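Local coordinates for protein RNA-dependent RNA Polymerase (Bombyx mori cytoplasmic polyhedrosis virus, PDB 6TZ0) that synthesises viral RNA as an RNA-directed RNA polymerase, making plus strands by fully conservative transcription and probably also the complementary minus strands of the genome, at residues A[164-169]-A[222-227]. Numbering follows the deposited sequence.
Sequences NYPLRT and LTHVES
Glu226 OE1, two residues after His224, which makes the contact, is gripped by two groups. Thr223 N donates to Glu226 OE1 at 3.2 Å, from above the carboxylate plane, and Ser60 OG bonds it too. Thr223 and Glu226 form a capping box at the start of helix 224-237. The return bond, from Glu226 N to Thr223 OG1, is weak at 3.4 Å but fairly straight.

His224, next to the cap, makes the contact with 164-169. No hydrogen bond crosses between the segments. The imidazole reaches Tyr165 through His224 CE1, which lies 3.5 Å from Tyr165 CB. His224 CG is anti to its own carbonyl carbon (chi1 -67°). This sends the imidazole toward Tyr165, while His224 CB packs 3.8 Å from Pro166 CD. The contact joins the starts of helices 166-175 and 224-237 in the N-terminal region, away from the annotated nucleotide and magnesium sites. The rings of Tyr165 and His224 lie oblique to each other, with planes at 39° and centroids 5.7 Å apart. Tyr160 also meets His224, with the rings edge-to-face.

The phenol of Tyr165 leads away from His224 toward helix 145-160, where its OH bonds Asp157, the aspartate that also pairs with Arg168 NH1 in a salt bridge. Arg168 CG lies over one face of the Tyr165 ring, offset toward the rim. In the first turn of helix 166-175, Thr169 OG1 donates to Pro166 O at 2.6 Å, tilted 25° from the carbonyl plane.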
loop_
_atom_site.group_PDB
_atom_site.type_symbol
_atom_site.label_atom_id
_atom_site.label_comp_id
_atom_site.label_asym_id
_atom_site.label_seq_id
_atom_site.Cartn_x
_atom_site.Cartn_y
_atom_site.Cartn_z
ATOM N N ASN A 164 -35.663 30.254 -8.006
ATOM C CA ASN A 164 -35.471 30.938 -6.733
ATOM C C ASN A 164 -35.261 29.924 -5.611
ATOM O O ASN A 164 -36.184 29.618 -4.852
ATOM C CB ASN A 164 -36.633 31.893 -6.436
ATOM C CG ASN A 164 -37.991 31.263 -6.657
ATOM O OD1 ASN A 164 -38.095 30.085 -6.992
ATOM N ND2 ASN A 164 -39.043 32.048 -6.464
ATOM N N TYR A 165 -34.034 29.427 -5.507
ATOM C CA TYR A 165 -33.584 28.622 -4.380
ATOM C C TYR A 165 -32.219 29.155 -3.956
ATOM O O TYR A 165 -31.502 29.739 -4.778
ATOM C CB TYR A 165 -33.549 27.121 -4.743
ATOM C CG TYR A 165 -32.729 26.744 -5.945
ATOM C CD1 TYR A 165 -31.381 26.441 -5.828
ATOM C CD2 TYR A 165 -33.312 26.665 -7.196
ATOM C CE1 TYR A 165 -30.642 26.095 -6.925
ATOM C CE2 TYR A 165 -32.581 26.320 -8.292
ATOM C CZ TYR A 165 -31.246 26.035 -8.154
ATOM O OH TYR A 165 -30.508 25.699 -9.258
ATOM N N PRO A 166 -31.851 29.020 -2.665
ATOM C CA PRO A 166 -30.724 29.819 -2.129
ATOM C C PRO A 166 -29.349 29.536 -2.713
ATOM O O PRO A 166 -28.435 30.362 -2.551
ATOM C CB PRO A 166 -30.750 29.474 -0.638
ATOM C CG PRO A 166 -32.116 29.062 -0.369
ATOM C CD PRO A 166 -32.588 28.359 -1.571
ATOM N N LEU A 167 -29.167 28.403 -3.387
ATOM C CA LEU A 167 -27.848 28.089 -3.920
ATOM C C LEU A 167 -27.517 28.984 -5.109
ATOM O O LEU A 167 -26.342 29.263 -5.373
ATOM C CB LEU A 167 -27.770 26.607 -4.288
ATOM C CG LEU A 167 -26.386 26.044 -4.633
ATOM C CD1 LEU A 167 -25.452 26.155 -3.442
ATOM C CD2 LEU A 167 -26.468 24.608 -5.098
ATOM N N ARG A 168 -28.542 29.503 -5.798
ATOM C CA ARG A 168 -28.307 30.493 -6.844
ATOM C C ARG A 168 -27.767 31.794 -6.267
ATOM O O ARG A 168 -26.858 32.406 -6.840
ATOM C CB ARG A 168 -29.591 30.773 -7.627
ATOM C CG ARG A 168 -30.191 29.575 -8.306
ATOM C CD ARG A 168 -29.228 28.961 -9.286
ATOM N NE ARG A 168 -28.883 29.818 -10.413
ATOM C CZ ARG A 168 -29.530 29.826 -11.573
ATOM N NH1 ARG A 168 -30.564 29.023 -11.762
ATOM N NH2 ARG A 168 -29.136 30.631 -12.545
ATOM N N THR A 169 -28.308 32.229 -5.127
ATOM C CA THR A 169 -27.809 33.447 -4.503
ATOM C C THR A 169 -26.423 33.244 -3.921
ATOM O O THR A 169 -25.624 34.181 -3.929
ATOM C CB THR A 169 -28.761 33.931 -3.419
ATOM O OG1 THR A 169 -28.782 32.980 -2.351
ATOM C CG2 THR A 169 -30.148 34.060 -3.989
ATOM N N LEU A 222 -30.271 17.011 2.069
ATOM C CA LEU A 222 -30.418 18.384 2.516
ATOM C C LEU A 222 -31.605 19.035 1.830
ATOM O O LEU A 222 -31.853 18.804 0.646
ATOM C CB LEU A 222 -29.160 19.201 2.233
ATOM C CG LEU A 222 -27.896 18.864 3.011
ATOM C CD1 LEU A 222 -26.763 19.723 2.508
ATOM C CD2 LEU A 222 -28.107 19.083 4.487
ATOM N N THR A 223 -32.340 19.839 2.584
ATOM C CA THR A 223 -33.354 20.707 2.012
ATOM C C THR A 223 -32.692 22.032 1.640
ATOM O O THR A 223 -31.467 22.166 1.682
ATOM C CB THR A 223 -34.516 20.873 2.986
ATOM O OG1 THR A 223 -34.062 21.522 4.177
ATOM C CG2 THR A 223 -35.077 19.520 3.356
ATOM N N HIS A 224 -33.485 23.033 1.264
ATOM C CA HIS A 224 -32.891 24.306 0.868
ATOM C C HIS A 224 -32.436 25.115 2.076
ATOM O O HIS A 224 -31.377 25.758 2.036
ATOM C CB HIS A 224 -33.877 25.097 0.012
ATOM C CG HIS A 224 -34.149 24.471 -1.317
ATOM N ND1 HIS A 224 -33.244 24.504 -2.354
ATOM C CD2 HIS A 224 -35.217 23.780 -1.777
ATOM C CE1 HIS A 224 -33.746 23.871 -3.397
ATOM N NE2 HIS A 224 -34.941 23.419 -3.073
ATOM N N VAL A 225 -33.195 25.060 3.169
ATOM C CA VAL A 225 -32.802 25.771 4.377
ATOM C C VAL A 225 -31.596 25.090 5.012
ATOM O O VAL A 225 -30.694 25.745 5.555
ATOM C CB VAL A 225 -33.989 25.834 5.352
ATOM C CG1 VAL A 225 -33.776 26.925 6.360
ATOM C CG2 VAL A 225 -35.291 25.988 4.618
ATOM N N GLU A 226 -31.552 23.762 4.931
ATOM C CA GLU A 226 -30.381 23.033 5.389
ATOM C C GLU A 226 -29.172 23.292 4.503
ATOM O O GLU A 226 -28.037 23.258 4.988
ATOM C CB GLU A 226 -30.700 21.546 5.457
ATOM C CG GLU A 226 -31.638 21.181 6.586
ATOM C CD GLU A 226 -31.979 19.715 6.597
ATOM O OE1 GLU A 226 -31.665 19.030 5.608
ATOM O OE2 GLU A 226 -32.540 19.241 7.602
ATOM N N SER A 227 -29.389 23.590 3.220
ATOM C CA SER A 227 -28.279 24.003 2.370
ATOM C C SER A 227 -27.760 25.374 2.763
ATOM O O SER A 227 -26.554 25.629 2.649
ATOM C CB SER A 227 -28.699 24.010 0.906
ATOM O OG SER A 227 -29.618 25.047 0.637
#